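PDB 2I7G: monooxygenase, which probably catalyses a flavin-dependent oxidation with molecular oxygen, as many members of the luciferase-like family do. Local coordinates for residues B[97-102]-B[127-132]; B[26-31]-B[66-71]. All blocks are in the same frame, centred on the assembly; numbering follows the deposited sequence.

Contact 1 (B[97-102]-B[127-132])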
loop_
_atom_site.group_PDB
_atom_site.type_symbol
_atom_site.label_atom_id
_atom_site.label_comp_id
_atom_site.label_asym_id
_atom_site.label_seq_id
_atom_site.Cartn_x
_atom_site.Cartn_y
_atom_site.Cartn_z
ATOM N N LEU B 97 3.012 -8.333 -11.122
ATOM C CA LEU B 97 2.199 -7.195 -10.646
ATOM C C LEU B 97 3.050 -5.920 -10.658
ATOM O O LEU B 97 4.053 -5.818 -9.897
ATOM C CB LEU B 97 1.721 -7.476 -9.207
ATOM C CG LEU B 97 0.738 -8.684 -9.091
ATOM C CD1 LEU B 97 0.586 -9.040 -7.602
ATOM C CD2 LEU B 97 -0.614 -8.397 -9.762
ATOM N N THR B 98 2.675 -4.961 -11.492
ATOM C CA THR B 98 3.566 -3.776 -11.688
ATOM C C THR B 98 2.774 -2.473 -11.586
ATOM O O THR B 98 1.577 -2.429 -11.901
ATOM C CB THR B 98 4.344 -3.817 -13.051
ATOM O OG1 THR B 98 5.232 -2.698 -13.183
ATOM C CG2 THR B 98 3.382 -3.830 -14.263
ATOM N N SER B 99 3.444 -1.410 -11.170
ATOM C CA SER B 99 2.879 -0.077 -11.484
ATOM C C SER B 99 3.027 0.181 -13.015
ATOM O O SER B 99 3.860 -0.440 -13.679
ATOM C CB SER B 99 3.563 1.020 -10.674
ATOM O OG SER B 99 4.970 0.991 -10.850
ATOM N N ALA B 100 2.234 1.099 -13.550
ATOM C CA ALA B 100 2.260 1.423 -14.992
ATOM C C ALA B 100 1.540 2.771 -15.197
ATOM O O ALA B 100 0.519 2.814 -15.871
ATOM C CB ALA B 100 1.554 0.254 -15.809
ATOM N N VAL B 101 2.037 3.861 -14.595
ATOM C CA VAL B 101 3.401 3.962 -14.025
ATOM C C VAL B 101 3.331 4.498 -12.603
ATOM O O VAL B 101 2.278 4.995 -12.155
ATOM C CB VAL B 101 4.311 4.963 -14.845
ATOM C CG1 VAL B 101 4.302 4.553 -16.309
ATOM C CG2 VAL B 101 3.792 6.408 -14.709
ATOM N N SER B 102 4.432 4.347 -11.895
ATOM C CA SER B 102 4.725 5.057 -10.653
ATOM C C SER B 102 5.294 6.416 -11.099
ATOM O O SER B 102 6.283 6.456 -11.833
ATOM C CB SER B 102 5.783 4.295 -9.866
ATOM O OG SER B 102 5.242 3.142 -9.236
ATOM N N ALA B 127 6.499 -8.790 -7.874
ATOM C CA ALA B 127 6.358 -7.325 -8.009
ATOM C C ALA B 127 7.376 -6.688 -8.966
ATOM O O ALA B 127 8.529 -7.175 -9.101
ATOM C CB ALA B 127 6.414 -6.597 -6.604
ATOM N N GLU B 128 6.945 -5.580 -9.578
ATOM C CA GLU B 128 7.819 -4.737 -10.399
ATOM C C GLU B 128 7.360 -3.290 -10.282
ATOM O O GLU B 128 6.177 -2.986 -9.918
ATOM C CB GLU B 128 7.767 -5.152 -11.900
ATOM C CG GLU B 128 8.043 -6.614 -12.188
ATOM C CD GLU B 128 8.096 -6.907 -13.665
ATOM O OE1 GLU B 128 7.787 -5.989 -14.476
ATOM O OE2 GLU B 128 8.426 -8.064 -13.995
ATOM N N ILE B 129 8.300 -2.397 -10.582
ATOM C CA ILE B 129 8.014 -0.956 -10.621
ATOM C C ILE B 129 8.247 -0.486 -12.057
ATOM O O ILE B 129 9.292 -0.804 -12.642
ATOM C CB ILE B 129 8.981 -0.160 -9.682
ATOM C CG1 ILE B 129 8.772 -0.586 -8.216
ATOM C CG2 ILE B 129 8.756 1.362 -9.907
ATOM C CD1 ILE B 129 9.948 -0.120 -7.254
HETATM N N MSE B 130 7.281 0.245 -12.627
HETATM C CA MSE B 130 7.534 0.935 -13.900
HETATM C C MSE B 130 7.459 2.425 -13.625
HETATM O O MSE B 130 6.384 2.958 -13.289
HETATM C CB MSE B 130 6.537 0.506 -14.986
HETATM C CG MSE B 130 6.797 1.220 -16.291
HETATM SE SE MSE B 130 5.274 0.963 -17.544
HETATM C CE MSE B 130 4.808 -0.903 -17.214
ATOM N N ALA B 131 8.618 3.074 -13.680
ATOM C CA ALA B 131 8.698 4.488 -13.311
ATOM C C ALA B 131 8.587 5.351 -14.573
ATOM O O ALA B 131 9.216 5.059 -15.609
ATOM C CB ALA B 131 9.991 4.756 -12.622
ATOM N N GLY B 132 7.817 6.415 -14.486
ATOM C CA GLY B 132 7.735 7.330 -15.608
ATOM C C GLY B 132 7.091 8.654 -15.272
ATOM O O GLY B 132 6.702 8.921 -14.127
HETATM O O HOH W 1 6.991 -3.366 -15.116
#
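A buried parallel strand pair of the TIM barrel, L97 and T98 against A127 and E128, joins strands 96-99 and 127-131, linked by helix 109-122 in a beta-alpha-beta unit. The short axes approach to 4.7 Å at 21°. E128 N bonds to L97 O (2.9 Å), whereas S99 N to E128 O is weak. Past S99 the register slips by one around a cis peptide between A100 and V101, a non-prolyl cis bond, as found in bacterial luciferase and some of its relatives. There S99 OG, set between its own backbone N and carbonyl carbon (chi1 55°), takes the M130 N-H at 3.0 Å and shares a hydrogen bond with S102 OG (2.7 Å). Pairing resumes as S102 N reaches M130 O (2.8 Å) and G132 N reaches S102 O (3.1 Å). The selenomethionine side chain of M130 crosses V101 at about a right angle, SE lying 3.9 Å from V101 CG1; the bend at chi3 of M130 brings M130 CE to 3.7 Å from A100 CB. One water donates to both T98 OG1 and E128 OE1. The chemistry implies that one serine hydroxyl stands in for a main-chain acceptor where the strands lose register, while R96 and R329 pair with E128 OE2 and OE1.

Contact 2 (B[26-31]-B[66-71])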
loop_
_atom_site.group_PDB
_atom_site.type_symbol
_atom_site.label_atom_id
_atom_site.label_comp_id
_atom_site.label_asym_id
_atom_site.label_seq_id
_atom_site.Cartn_x
_atom_site.Cartn_y
_atom_site.Cartn_z
ATOM N N LEU B 26 -1.728 -6.807 -19.319
ATOM C CA LEU B 26 -2.772 -5.767 -19.306
ATOM C C LEU B 26 -2.290 -4.642 -18.409
ATOM O O LEU B 26 -1.501 -4.890 -17.484
ATOM C CB LEU B 26 -4.071 -6.276 -18.673
ATOM C CG LEU B 26 -4.883 -7.261 -19.539
ATOM C CD1 LEU B 26 -5.847 -8.127 -18.701
ATOM C CD2 LEU B 26 -5.591 -6.482 -20.639
ATOM N N TYR B 27 -2.752 -3.431 -18.689
ATOM C CA TYR B 27 -2.628 -2.334 -17.689
ATOM C C TYR B 27 -3.861 -1.461 -17.691
ATOM O O TYR B 27 -4.572 -1.416 -18.701
ATOM C CB TYR B 27 -1.328 -1.544 -17.823
ATOM C CG TYR B 27 -1.197 -0.642 -19.033
ATOM C CD1 TYR B 27 -1.143 0.753 -18.878
ATOM C CD2 TYR B 27 -1.112 -1.173 -20.327
ATOM C CE1 TYR B 27 -0.991 1.587 -19.982
ATOM C CE2 TYR B 27 -0.987 -0.336 -21.449
ATOM C CZ TYR B 27 -0.939 1.042 -21.258
ATOM O OH TYR B 27 -0.799 1.863 -22.355
ATOM N N THR B 28 -4.121 -0.750 -16.592
ATOM C CA THR B 28 -5.284 0.146 -16.537
ATOM C C THR B 28 -4.970 1.247 -15.528
ATOM O O THR B 28 -4.071 1.074 -14.661
ATOM C CB THR B 28 -6.604 -0.616 -16.200
ATOM O OG1 THR B 28 -7.738 0.283 -16.158
ATOM C CG2 THR B 28 -6.497 -1.309 -14.838
ATOM N N PHE B 29 -5.749 2.327 -15.634
ATOM C CA PHE B 29 -5.706 3.434 -14.709
ATOM C C PHE B 29 -6.872 3.392 -13.724
ATOM O O PHE B 29 -6.915 4.226 -12.783
ATOM C CB PHE B 29 -5.725 4.778 -15.473
ATOM C CG PHE B 29 -4.555 4.968 -16.419
ATOM C CD1 PHE B 29 -3.378 4.231 -16.266
ATOM C CD2 PHE B 29 -4.636 5.901 -17.456
ATOM C CE1 PHE B 29 -2.275 4.427 -17.117
ATOM C CE2 PHE B 29 -3.575 6.103 -18.322
ATOM C CZ PHE B 29 -2.380 5.359 -18.176
ATOM N N ALA B 30 -7.797 2.437 -13.952
ATOM C CA ALA B 30 -8.954 2.232 -13.084
ATOM C C ALA B 30 -9.795 3.516 -13.048
ATOM O O ALA B 30 -10.030 4.115 -11.990
ATOM C CB ALA B 30 -8.498 1.813 -11.669
ATOM N N ASP B 31 -10.251 3.911 -14.233
ATOM C CA ASP B 31 -11.189 5.031 -14.452
ATOM C C ASP B 31 -12.491 4.792 -13.696
ATOM O O ASP B 31 -12.986 3.668 -13.618
ATOM C CB ASP B 31 -11.495 5.132 -15.961
ATOM C CG ASP B 31 -10.218 5.060 -16.844
ATOM O OD1 ASP B 31 -10.116 5.858 -17.800
ATOM O OD2 ASP B 31 -9.304 4.238 -16.589
ATOM N N PHE B 66 0.169 -7.711 -15.034
ATOM C CA PHE B 66 -0.898 -6.728 -14.903
ATOM C C PHE B 66 -0.337 -5.455 -14.253
ATOM O O PHE B 66 0.303 -5.527 -13.163
ATOM C CB PHE B 66 -2.051 -7.328 -14.057
ATOM C CG PHE B 66 -3.410 -6.654 -14.282
ATOM C CD1 PHE B 66 -4.452 -7.370 -14.900
ATOM C CD2 PHE B 66 -3.622 -5.342 -13.895
ATOM C CE1 PHE B 66 -5.703 -6.787 -15.128
ATOM C CE2 PHE B 66 -4.870 -4.703 -14.116
ATOM C CZ PHE B 66 -5.923 -5.440 -14.746
ATOM N N GLY B 67 -0.575 -4.326 -14.919
ATOM C CA GLY B 67 -0.114 -2.997 -14.434
ATOM C C GLY B 67 -1.217 -2.052 -13.994
ATOM O O GLY B 67 -2.305 -2.019 -14.604
ATOM N N LEU B 68 -0.940 -1.240 -12.960
ATOM C CA LEU B 68 -1.908 -0.220 -12.509
ATOM C C LEU B 68 -1.163 1.122 -12.467
ATOM O O LEU B 68 -0.035 1.207 -11.903
ATOM C CB LEU B 68 -2.394 -0.499 -11.099
ATOM C CG LEU B 68 -3.046 -1.850 -10.876
ATOM C CD1 LEU B 68 -3.494 -1.913 -9.412
ATOM C CD2 LEU B 68 -4.306 -2.027 -11.764
ATOM N N GLY B 69 -1.765 2.131 -13.090
ATOM C CA GLY B 69 -1.144 3.458 -13.159
ATOM C C GLY B 69 -1.587 4.380 -12.048
ATOM O O GLY B 69 -2.687 4.246 -11.499
ATOM N N GLU B 70 -0.695 5.306 -11.693
ATOM C CA GLU B 70 -0.963 6.295 -10.639
ATOM C C GLU B 70 -1.539 7.569 -11.247
ATOM O O GLU B 70 -0.922 8.161 -12.131
ATOM C CB GLU B 70 0.372 6.665 -9.969
ATOM C CG GLU B 70 0.257 7.744 -8.866
ATOM C CD GLU B 70 1.611 8.238 -8.333
ATOM O OE1 GLU B 70 2.682 7.663 -8.702
ATOM O OE2 GLU B 70 1.577 9.220 -7.560
ATOM N N HIS B 71 -2.692 7.999 -10.752
ATOM C CA HIS B 71 -3.302 9.303 -11.111
ATOM C C HIS B 71 -3.878 10.020 -9.893
ATOM O O HIS B 71 -4.135 9.380 -8.877
ATOM C CB HIS B 71 -4.380 9.126 -12.184
ATOM C CG HIS B 71 -3.804 8.687 -13.498
ATOM N ND1 HIS B 71 -3.491 9.573 -14.519
ATOM C CD2 HIS B 71 -3.415 7.466 -13.922
ATOM C CE1 HIS B 71 -2.932 8.900 -15.515
ATOM N NE2 HIS B 71 -2.881 7.621 -15.182
HETATM O O HOH W 2 -4.991 5.744 -11.965
#
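Strands 26-28 and 66-68 run parallel, their short axes 4.5 Å apart and 14° from aligned, with L26, Y27 and T28 opposite F66, G67 and L68. Three bonds make the ladder: G67 N to L26 O (2.8 Å), T28 N to G67 O (3.0 Å) and G69 N to T28 O (3.0 Å). On the face carrying L26, T28, F66 and L68, the F66 ring receives L26 CB over one face, a CH-pi contact with CB 4.2 Å from the centroid. T28 CG2 instead meets that ring at its edge, near the ring plane, and also touches L68 CD2. With T28 OG1 anti to its backbone nitrogen (chi1 -180°), the hydroxyl accepts from A30 N in an ST turn and is also hydrogen-bonded to A335 O. Beyond the strands, H71 NE2 sits over the centre of the F29 ring, 3.2 Å above its plane; the two ring planes meet obliquely at 48°. A water lies within hydrogen-bonding distance of F29 O and G69 O. The chemistry divides the contact in two: largely apolar side chains pack T28 and F66 on helix 40-60 and L68 on helix 81-89, while a ring pair, with a water lying between the two loops, brings them together at the C-terminal ends of the strands, where TIM barrels place their active sites.

Both segments of contact 2 precede those of contact 1 in sequence, and the contact centres lie about 10 Å apart in one parallel barrel sheet. Strands 65-68 and 96-99 are neighbours, giving the order 23-28, 65-68, 96-99, 127-131; helix 81-89 connects the middle pair. Probable backbone hydrogen bonds, T98 N to F66 O at 3.0 Å and A100 N to L68 O at 2.8 Å, join the contacts directly. Packing adds T98 CG2 against G67 CA and A100 O against F29 CE1. Together they form a continuous four-strand arc of the barrel wall, with both irregular loop regions at the C-terminal rim, consistent with a shared part of the active-site end.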